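Local coordinates for putative branched-chain amino acid aminotransferase IlvE (Streptococcus mutans, PDB 4DQN), which catalyses pyridoxal-phosphate-dependent transamination of branched-chain amino acids, probably moving the amino group of leucine, isoleucine or valine onto 2-oxoglutarate, at the interface of chains A and B. Coordinates in Å, arbitrary orientation; residue numbers count along the deposited sequence, not the author numbering. Chains: chain A/B, Putative branched-chain amino acid aminotransferase IlvE.

Contacts 1 and 3 lie about 8 Å apart between the centres of their C-alpha atoms and share A:Glu49, A:His55 and B:Leu132. Contact 2 lies about 14 Å from contact 1, with B:Ile47 in common, and about 21 Å from contact 3. Strand 44-48 of both chains runs through contacts 1 and 2, where the two copies pair antiparallel. The two-fold relation makes the glutamate of contact 2 the twin of the one in contact 3. Strand pairing at the centre and a glutamate reaching across on each side join the two subunits, consistent with the dimer of class-IV aminotransferases.

Contact 1: the interface of chains A and B. Residues chain A 47, 49, 54-55; chain B 45, 47, 132, 134.
In this class-IV aminotransferase the two copies of strand 44-48 meet as an antiparallel beta bridge, with A:Ile47 opposite B:Leu45. A:Ile47 N donates to B:Leu45 O at 3.0 Å. B:Leu45 N returns the bond to A:Ile47 O at 2.8 Å. Beside the bridge lies an apolar layer. The CD1 methyl of B:Leu45 touches the CD1 methyl of A:Leu54 at 3.7 Å, and the two side chains cross obliquely. The same B:Leu45 methyl also rests on A:Glu49 CA. The other branch of A:Leu54, CD2, reaches B:Ile134 CG2 at 4.1 Å and also lies near B:Ile47 CD1. The A:Leu54 side chain thus spans strands 44-48 and 126-136 of the partner. B:Leu132, also on strand 126-136, meets A:His55 at about a right angle. With CG anti to the backbone N (chi1 172°), it turns both methyls to the imidazole. CD1 lies over one face, 3.9 Å from the ring centroid and toward the rim. CD2 approaches A:His55 NE2 at 3.8 Å. That nitrogen donates within chain A to the backbone oxygen A:Glu49 O at 2.7 Å, nearly straight (169° at H). The acceptor lies in the imidazole plane, so the bond helps fix the rotation of the ring that B:Leu132 packs against.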
loop_
_atom_site.group_PDB
_atom_site.type_symbol
_atom_site.label_atom_id
_atom_site.label_comp_id
_atom_site.label_asym_id
_atom_site.label_seq_id
_atom_site.Cartn_x
_atom_site.Cartn_y
_atom_site.Cartn_z
ATOM N N ILE A 47 9.962 13.839 7.799
ATOM C CA ILE A 47 10.560 12.742 7.051
ATOM C C ILE A 47 10.902 13.186 5.643
ATOM O O ILE A 47 10.280 14.103 5.093
ATOM C CB ILE A 47 9.638 11.497 7.007
ATOM C CG1 ILE A 47 8.354 11.784 6.229
ATOM C CG2 ILE A 47 9.276 11.027 8.429
ATOM C CD1 ILE A 47 7.406 10.570 6.144
ATOM N N GLU A 49 11.160 13.733 1.771
ATOM C CA GLU A 49 10.220 13.714 0.661
ATOM C C GLU A 49 10.346 12.405 -0.125
ATOM O O GLU A 49 9.440 12.013 -0.866
ATOM C CB GLU A 49 10.491 14.909 -0.275
ATOM C CG GLU A 49 11.870 14.861 -0.952
ATOM C CD GLU A 49 12.222 16.160 -1.631
ATOM O OE1 GLU A 49 11.345 17.046 -1.682
ATOM O OE2 GLU A 49 13.370 16.303 -2.118
ATOM N N LEU A 54 6.172 6.611 1.858
ATOM C CA LEU A 54 5.306 7.474 1.062
ATOM C C LEU A 54 5.249 7.066 -0.408
ATOM O O LEU A 54 4.224 7.265 -1.071
ATOM C CB LEU A 54 5.771 8.932 1.164
ATOM C CG LEU A 54 5.746 9.575 2.549
ATOM C CD1 LEU A 54 6.436 10.941 2.472
ATOM C CD2 LEU A 54 4.306 9.718 3.042
ATOM N N HIS A 55 6.342 6.518 -0.932
ATOM C CA HIS A 55 6.383 6.142 -2.353
ATOM C C HIS A 55 6.070 4.677 -2.607
ATOM O O HIS A 55 5.374 4.339 -3.564
ATOM C CB HIS A 55 7.747 6.494 -2.967
ATOM C CG HIS A 55 8.048 7.959 -2.935
ATOM N ND1 HIS A 55 7.928 8.771 -4.043
ATOM C CD2 HIS A 55 8.434 8.768 -1.915
ATOM C CE1 HIS A 55 8.237 10.014 -3.709
ATOM N NE2 HIS A 55 8.543 10.037 -2.420
ATOM N N LEU B 45 9.284 16.638 4.505
ATOM C CA LEU B 45 7.845 16.841 4.627
ATOM C C LEU B 45 7.476 16.768 6.089
ATOM O O LEU B 45 7.994 15.928 6.825
ATOM C CB LEU B 45 7.057 15.796 3.832
ATOM C CG LEU B 45 7.191 15.862 2.306
ATOM C CD1 LEU B 45 6.648 14.586 1.689
ATOM C CD2 LEU B 45 6.450 17.073 1.737
ATOM N N ILE B 47 4.425 16.162 8.412
ATOM C CA ILE B 47 3.062 15.663 8.298
ATOM C C ILE B 47 2.623 15.019 9.597
ATOM O O ILE B 47 3.448 14.524 10.376
ATOM C CB ILE B 47 2.906 14.660 7.127
ATOM C CG1 ILE B 47 3.718 13.389 7.373
ATOM C CG2 ILE B 47 3.347 15.295 5.794
ATOM C CD1 ILE B 47 3.585 12.350 6.241
ATOM N N LEU B 132 4.363 13.418 -6.218
ATOM C CA LEU B 132 3.869 12.580 -5.142
ATOM C C LEU B 132 2.602 13.223 -4.621
ATOM O O LEU B 132 2.557 14.445 -4.437
ATOM C CB LEU B 132 4.901 12.515 -4.013
ATOM C CG LEU B 132 4.518 11.835 -2.697
ATOM C CD1 LEU B 132 4.490 10.325 -2.865
ATOM C CD2 LEU B 132 5.491 12.214 -1.606
ATOM N N ILE B 134 -0.183 12.674 -1.532
ATOM C CA ILE B 134 -0.376 11.943 -0.285
ATOM C C ILE B 134 -1.493 12.500 0.588
ATOM O O ILE B 134 -1.682 13.720 0.678
ATOM C CB ILE B 134 0.917 11.912 0.562
ATOM C CG1 ILE B 134 1.530 13.313 0.681
ATOM C CG2 ILE B 134 1.938 10.942 -0.030
ATOM C CD1 ILE B 134 2.695 13.363 1.694
#

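Contact 2: the interface of chains A and B. Residues chain A 18, 24, 43, 45, 153; chain B 47-49.
B:Glu49 lies flat against A:Phe153, its carboxylate and the phenyl ring nearly parallel, with planes 11° apart. The side chains run past each other in opposite directions. The methylene CG of B:Glu49 sits over the middle of the ring, 3.8 Å from its centroid. Chi1 of 64° places CG between the backbone N and carbonyl carbon, and the extended chain then carries the carboxylate from the ring centre to the CG and CB end of A:Phe153. There A:Tyr18 crosses it at about a right angle. The phenol A:Tyr18 OH donates to B:Glu49 OE2 at 2.5 Å, arriving on the anti side and somewhat out of the carboxylate plane. A:Arg24 NH1 makes a salt bridge and a bent hydrogen bond (140° at H) to the same B:Glu49 OE2 at 3.0 Å. Here OE2 offers its syn lone pair and lies tilted from the guanidinium plane. Two donors thus grip one oxygen, which would probably favour the charged carboxylate. The methyl A:Ala43 CB packs on both B:Glu49 CD and one face of the A:Arg24 guanidinium. Water 1 links A:Tyr18 OH to B:Ser48 OG. The backbone B:Glu49 N donates to A:Ala43 O at 3.0 Å. B:Glu49 directly follows strand 44-48, which pairs across the subunits, and reaches toward strands 24-30 and 147-157 of chain A.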
loop_
_atom_site.group_PDB
_atom_site.type_symbol
_atom_site.label_atom_id
_atom_site.label_comp_id
_atom_site.label_asym_id
_atom_site.label_seq_id
_atom_site.Cartn_x
_atom_site.Cartn_y
_atom_site.Cartn_z
ATOM N N TYR A 18 -8.823 10.350 15.917
ATOM C CA TYR A 18 -7.545 10.864 16.390
ATOM C C TYR A 18 -7.745 11.966 17.415
ATOM O O TYR A 18 -8.616 12.815 17.249
ATOM C CB TYR A 18 -6.742 11.438 15.213
ATOM C CG TYR A 18 -5.394 11.996 15.649
ATOM C CD1 TYR A 18 -4.335 11.139 15.964
ATOM C CD2 TYR A 18 -5.188 13.369 15.770
ATOM C CE1 TYR A 18 -3.094 11.641 16.372
ATOM C CE2 TYR A 18 -3.953 13.880 16.178
ATOM C CZ TYR A 18 -2.916 13.010 16.475
ATOM O OH TYR A 18 -1.694 13.519 16.895
ATOM N N ARG A 24 4.100 11.068 22.776
ATOM C CA ARG A 24 4.187 9.806 22.028
ATOM C C ARG A 24 5.578 9.285 22.202
ATOM O O ARG A 24 6.505 10.058 22.457
ATOM C CB ARG A 24 4.067 9.971 20.513
ATOM C CG ARG A 24 2.967 10.773 19.985
ATOM C CD ARG A 24 3.487 12.081 19.457
ATOM N NE ARG A 24 3.267 13.062 20.478
ATOM C CZ ARG A 24 2.070 13.500 20.822
ATOM N NH1 ARG A 24 0.964 13.074 20.199
ATOM N NH2 ARG A 24 1.994 14.392 21.783
ATOM N N ALA A 43 3.821 15.902 17.589
ATOM C CA ALA A 43 2.912 14.980 16.919
ATOM C C ALA A 43 3.074 15.058 15.403
ATOM O O ALA A 43 2.321 14.430 14.659
ATOM C CB ALA A 43 1.473 15.286 17.324
ATOM N N LEU A 45 5.541 14.275 12.199
ATOM C CA LEU A 45 6.714 13.519 11.779
ATOM C C LEU A 45 7.424 14.302 10.700
ATOM O O LEU A 45 6.783 14.887 9.825
ATOM C CB LEU A 45 6.335 12.130 11.258
ATOM C CG LEU A 45 5.763 11.152 12.291
ATOM C CD1 LEU A 45 5.128 9.970 11.581
ATOM C CD2 LEU A 45 6.849 10.661 13.249
ATOM N N PHE A 153 1.635 6.454 19.245
ATOM C CA PHE A 153 0.817 7.530 19.786
ATOM C C PHE A 153 -0.534 6.988 20.252
ATOM O O PHE A 153 -0.893 5.848 19.937
ATOM C CB PHE A 153 0.664 8.707 18.805
ATOM C CG PHE A 153 0.052 8.355 17.472
ATOM C CD1 PHE A 153 0.854 7.922 16.419
ATOM C CD2 PHE A 153 -1.309 8.535 17.248
ATOM C CE1 PHE A 153 0.304 7.627 15.180
ATOM C CE2 PHE A 153 -1.878 8.235 16.012
ATOM C CZ PHE A 153 -1.070 7.792 14.965
ATOM N N ILE B 47 4.425 16.162 8.412
ATOM C CA ILE B 47 3.062 15.663 8.298
ATOM C C ILE B 47 2.623 15.019 9.597
ATOM O O ILE B 47 3.448 14.524 10.376
ATOM C CB ILE B 47 2.906 14.660 7.127
ATOM C CG1 ILE B 47 3.718 13.389 7.373
ATOM C CG2 ILE B 47 3.347 15.295 5.794
ATOM C CD1 ILE B 47 3.585 12.350 6.241
ATOM N N SER B 48 1.319 15.033 9.834
ATOM C CA SER B 48 0.754 14.445 11.044
ATOM C C SER B 48 1.152 12.983 11.221
ATOM O O SER B 48 1.155 12.213 10.253
ATOM C CB SER B 48 -0.768 14.538 10.984
ATOM O OG SER B 48 -1.332 13.912 12.128
ATOM N N GLU B 49 1.470 12.604 12.460
ATOM C CA GLU B 49 1.735 11.217 12.811
ATOM C C GLU B 49 0.555 10.328 12.409
ATOM O O GLU B 49 0.688 9.107 12.278
ATOM C CB GLU B 49 1.981 11.099 14.328
ATOM C CG GLU B 49 0.758 11.472 15.181
ATOM C CD GLU B 49 1.100 11.620 16.642
ATOM O OE1 GLU B 49 2.253 11.309 17.004
ATOM O OE2 GLU B 49 0.223 12.042 17.435
HETATM O O HOH W 1 -1.183 15.538 14.709
#

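Contact 3: the interface of chains A and B. Residues chain A 49-50, 55, 140; chain B 18, 130, 132, 153.
The phenyl ring of B:Phe153 is the apolar centre, held between A:Glu49 CG over the middle of one face and B:Arg130 CB of its own chain toward the rim of the other. The rim of B:Phe153 points at the A:His55 imidazole, with the planes 82° apart. A:His55 NE2 lies in the phenyl plane, and A:His55 CE1 is 3.5 Å from B:Phe153 CZ. A:Ile140 CD1 fills the next position, 3.8 Å from B:Phe153 CE2. This methyl also sits over the centre of the B:Arg130 guanidinium. Further out, A:Ser50 CB lies over the face of the B:Tyr18 ring, 4.0 Å from its centroid. Its OG, swung anti to the backbone N (chi1 -162°), comes to 3.5 Å from B:Tyr18 CD1.

Polar bonds close the rim. B:Arg130 NE donates to A:His55 ND1 at 2.9 Å, and the bond is nearly straight (166° at H). The acceptor lies in the guanidinium plane, while the donor is tilted from the imidazole plane. With A:His55 NE2 already bonded to a backbone oxygen, both ring nitrogens are engaged. On the other side, B:Tyr18 OH donates to A:Glu49 OE2, as in the twin site of contact 2 with the chains exchanged. Water 2 joins A:Ile140 N to B:Tyr18 N, lying 2.9 Å from B:Tyr18 N. The site seats the loop residues A:Glu49, A:Ser50 and A:Ile140, with A:His55, against strands 126-136 and 147-157 of the other subunit, and probably helps hold the dimer together.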
loop_
_atom_site.group_PDB
_atom_site.type_symbol
_atom_site.label_atom_id
_atom_site.label_comp_id
_atom_site.label_asym_id
_atom_site.label_seq_id
_atom_site.Cartn_x
_atom_site.Cartn_y
_atom_site.Cartn_z
ATOM N N GLU A 49 11.160 13.733 1.771
ATOM C CA GLU A 49 10.220 13.714 0.661
ATOM C C GLU A 49 10.346 12.405 -0.125
ATOM O O GLU A 49 9.440 12.013 -0.866
ATOM C CB GLU A 49 10.491 14.909 -0.275
ATOM C CG GLU A 49 11.870 14.861 -0.952
ATOM C CD GLU A 49 12.222 16.160 -1.631
ATOM O OE1 GLU A 49 11.345 17.046 -1.682
ATOM O OE2 GLU A 49 13.370 16.303 -2.118
ATOM N N SER A 50 11.482 11.732 0.035
ATOM C CA SER A 50 11.743 10.501 -0.695
ATOM C C SER A 50 11.593 9.252 0.169
ATOM O O SER A 50 12.123 8.189 -0.192
ATOM C CB SER A 50 13.161 10.543 -1.257
ATOM O OG SER A 50 13.273 9.579 -2.277
ATOM N N HIS A 55 6.342 6.518 -0.932
ATOM C CA HIS A 55 6.383 6.142 -2.353
ATOM C C HIS A 55 6.070 4.677 -2.607
ATOM O O HIS A 55 5.374 4.339 -3.564
ATOM C CB HIS A 55 7.747 6.494 -2.967
ATOM C CG HIS A 55 8.048 7.959 -2.935
ATOM N ND1 HIS A 55 7.928 8.771 -4.043
ATOM C CD2 HIS A 55 8.434 8.768 -1.915
ATOM C CE1 HIS A 55 8.237 10.014 -3.709
ATOM N NE2 HIS A 55 8.543 10.037 -2.420
ATOM N N ILE A 140 14.841 6.434 -4.134
ATOM C CA ILE A 140 14.052 6.662 -5.347
ATOM C C ILE A 140 13.751 5.403 -6.201
ATOM O O ILE A 140 12.614 5.205 -6.610
ATOM C CB ILE A 140 14.539 7.889 -6.156
ATOM C CG1 ILE A 140 13.850 9.149 -5.611
ATOM C CG2 ILE A 140 14.168 7.757 -7.632
ATOM C CD1 ILE A 140 12.316 9.141 -5.800
ATOM N N TYR B 18 18.099 8.993 -5.465
ATOM C CA TYR B 18 17.692 10.297 -4.956
ATOM C C TYR B 18 18.875 11.244 -4.873
ATOM O O TYR B 18 19.962 10.844 -4.465
ATOM C CB TYR B 18 17.093 10.147 -3.550
ATOM C CG TYR B 18 16.653 11.481 -2.963
ATOM C CD1 TYR B 18 15.480 12.103 -3.405
ATOM C CD2 TYR B 18 17.415 12.128 -1.992
ATOM C CE1 TYR B 18 15.070 13.332 -2.878
ATOM C CE2 TYR B 18 17.014 13.357 -1.461
ATOM C CZ TYR B 18 15.843 13.948 -1.909
ATOM O OH TYR B 18 15.454 15.175 -1.390
ATOM N N ARG B 130 9.736 13.353 -9.794
ATOM C CA ARG B 130 8.888 12.490 -8.985
ATOM C C ARG B 130 7.755 13.295 -8.320
ATOM O O ARG B 130 7.934 13.857 -7.220
ATOM C CB ARG B 130 9.729 11.800 -7.913
ATOM C CG ARG B 130 8.916 10.926 -6.951
ATOM C CD ARG B 130 8.332 9.729 -7.691
ATOM N NE ARG B 130 8.588 8.552 -6.897
ATOM C CZ ARG B 130 9.258 7.487 -7.299
ATOM N NH1 ARG B 130 9.723 7.365 -8.543
ATOM N NH2 ARG B 130 9.408 6.516 -6.441
ATOM N N LEU B 132 4.363 13.418 -6.218
ATOM C CA LEU B 132 3.869 12.580 -5.142
ATOM C C LEU B 132 2.602 13.223 -4.621
ATOM O O LEU B 132 2.557 14.445 -4.437
ATOM C CB LEU B 132 4.901 12.515 -4.013
ATOM C CG LEU B 132 4.518 11.835 -2.697
ATOM C CD1 LEU B 132 4.490 10.325 -2.865
ATOM C CD2 LEU B 132 5.491 12.214 -1.606
ATOM N N PHE B 153 9.480 16.723 -6.722
ATOM C CA PHE B 153 10.913 16.929 -6.569
ATOM C C PHE B 153 11.672 16.239 -7.701
ATOM O O PHE B 153 11.097 15.431 -8.439
ATOM C CB PHE B 153 11.427 16.506 -5.181
ATOM C CG PHE B 153 11.178 15.064 -4.818
ATOM C CD1 PHE B 153 9.988 14.686 -4.203
ATOM C CD2 PHE B 153 12.165 14.104 -5.015
ATOM C CE1 PHE B 153 9.764 13.366 -3.836
ATOM C CE2 PHE B 153 11.952 12.773 -4.660
ATOM C CZ PHE B 153 10.752 12.399 -4.055
HETATM O O HOH W 2 17.974 6.479 -3.984
#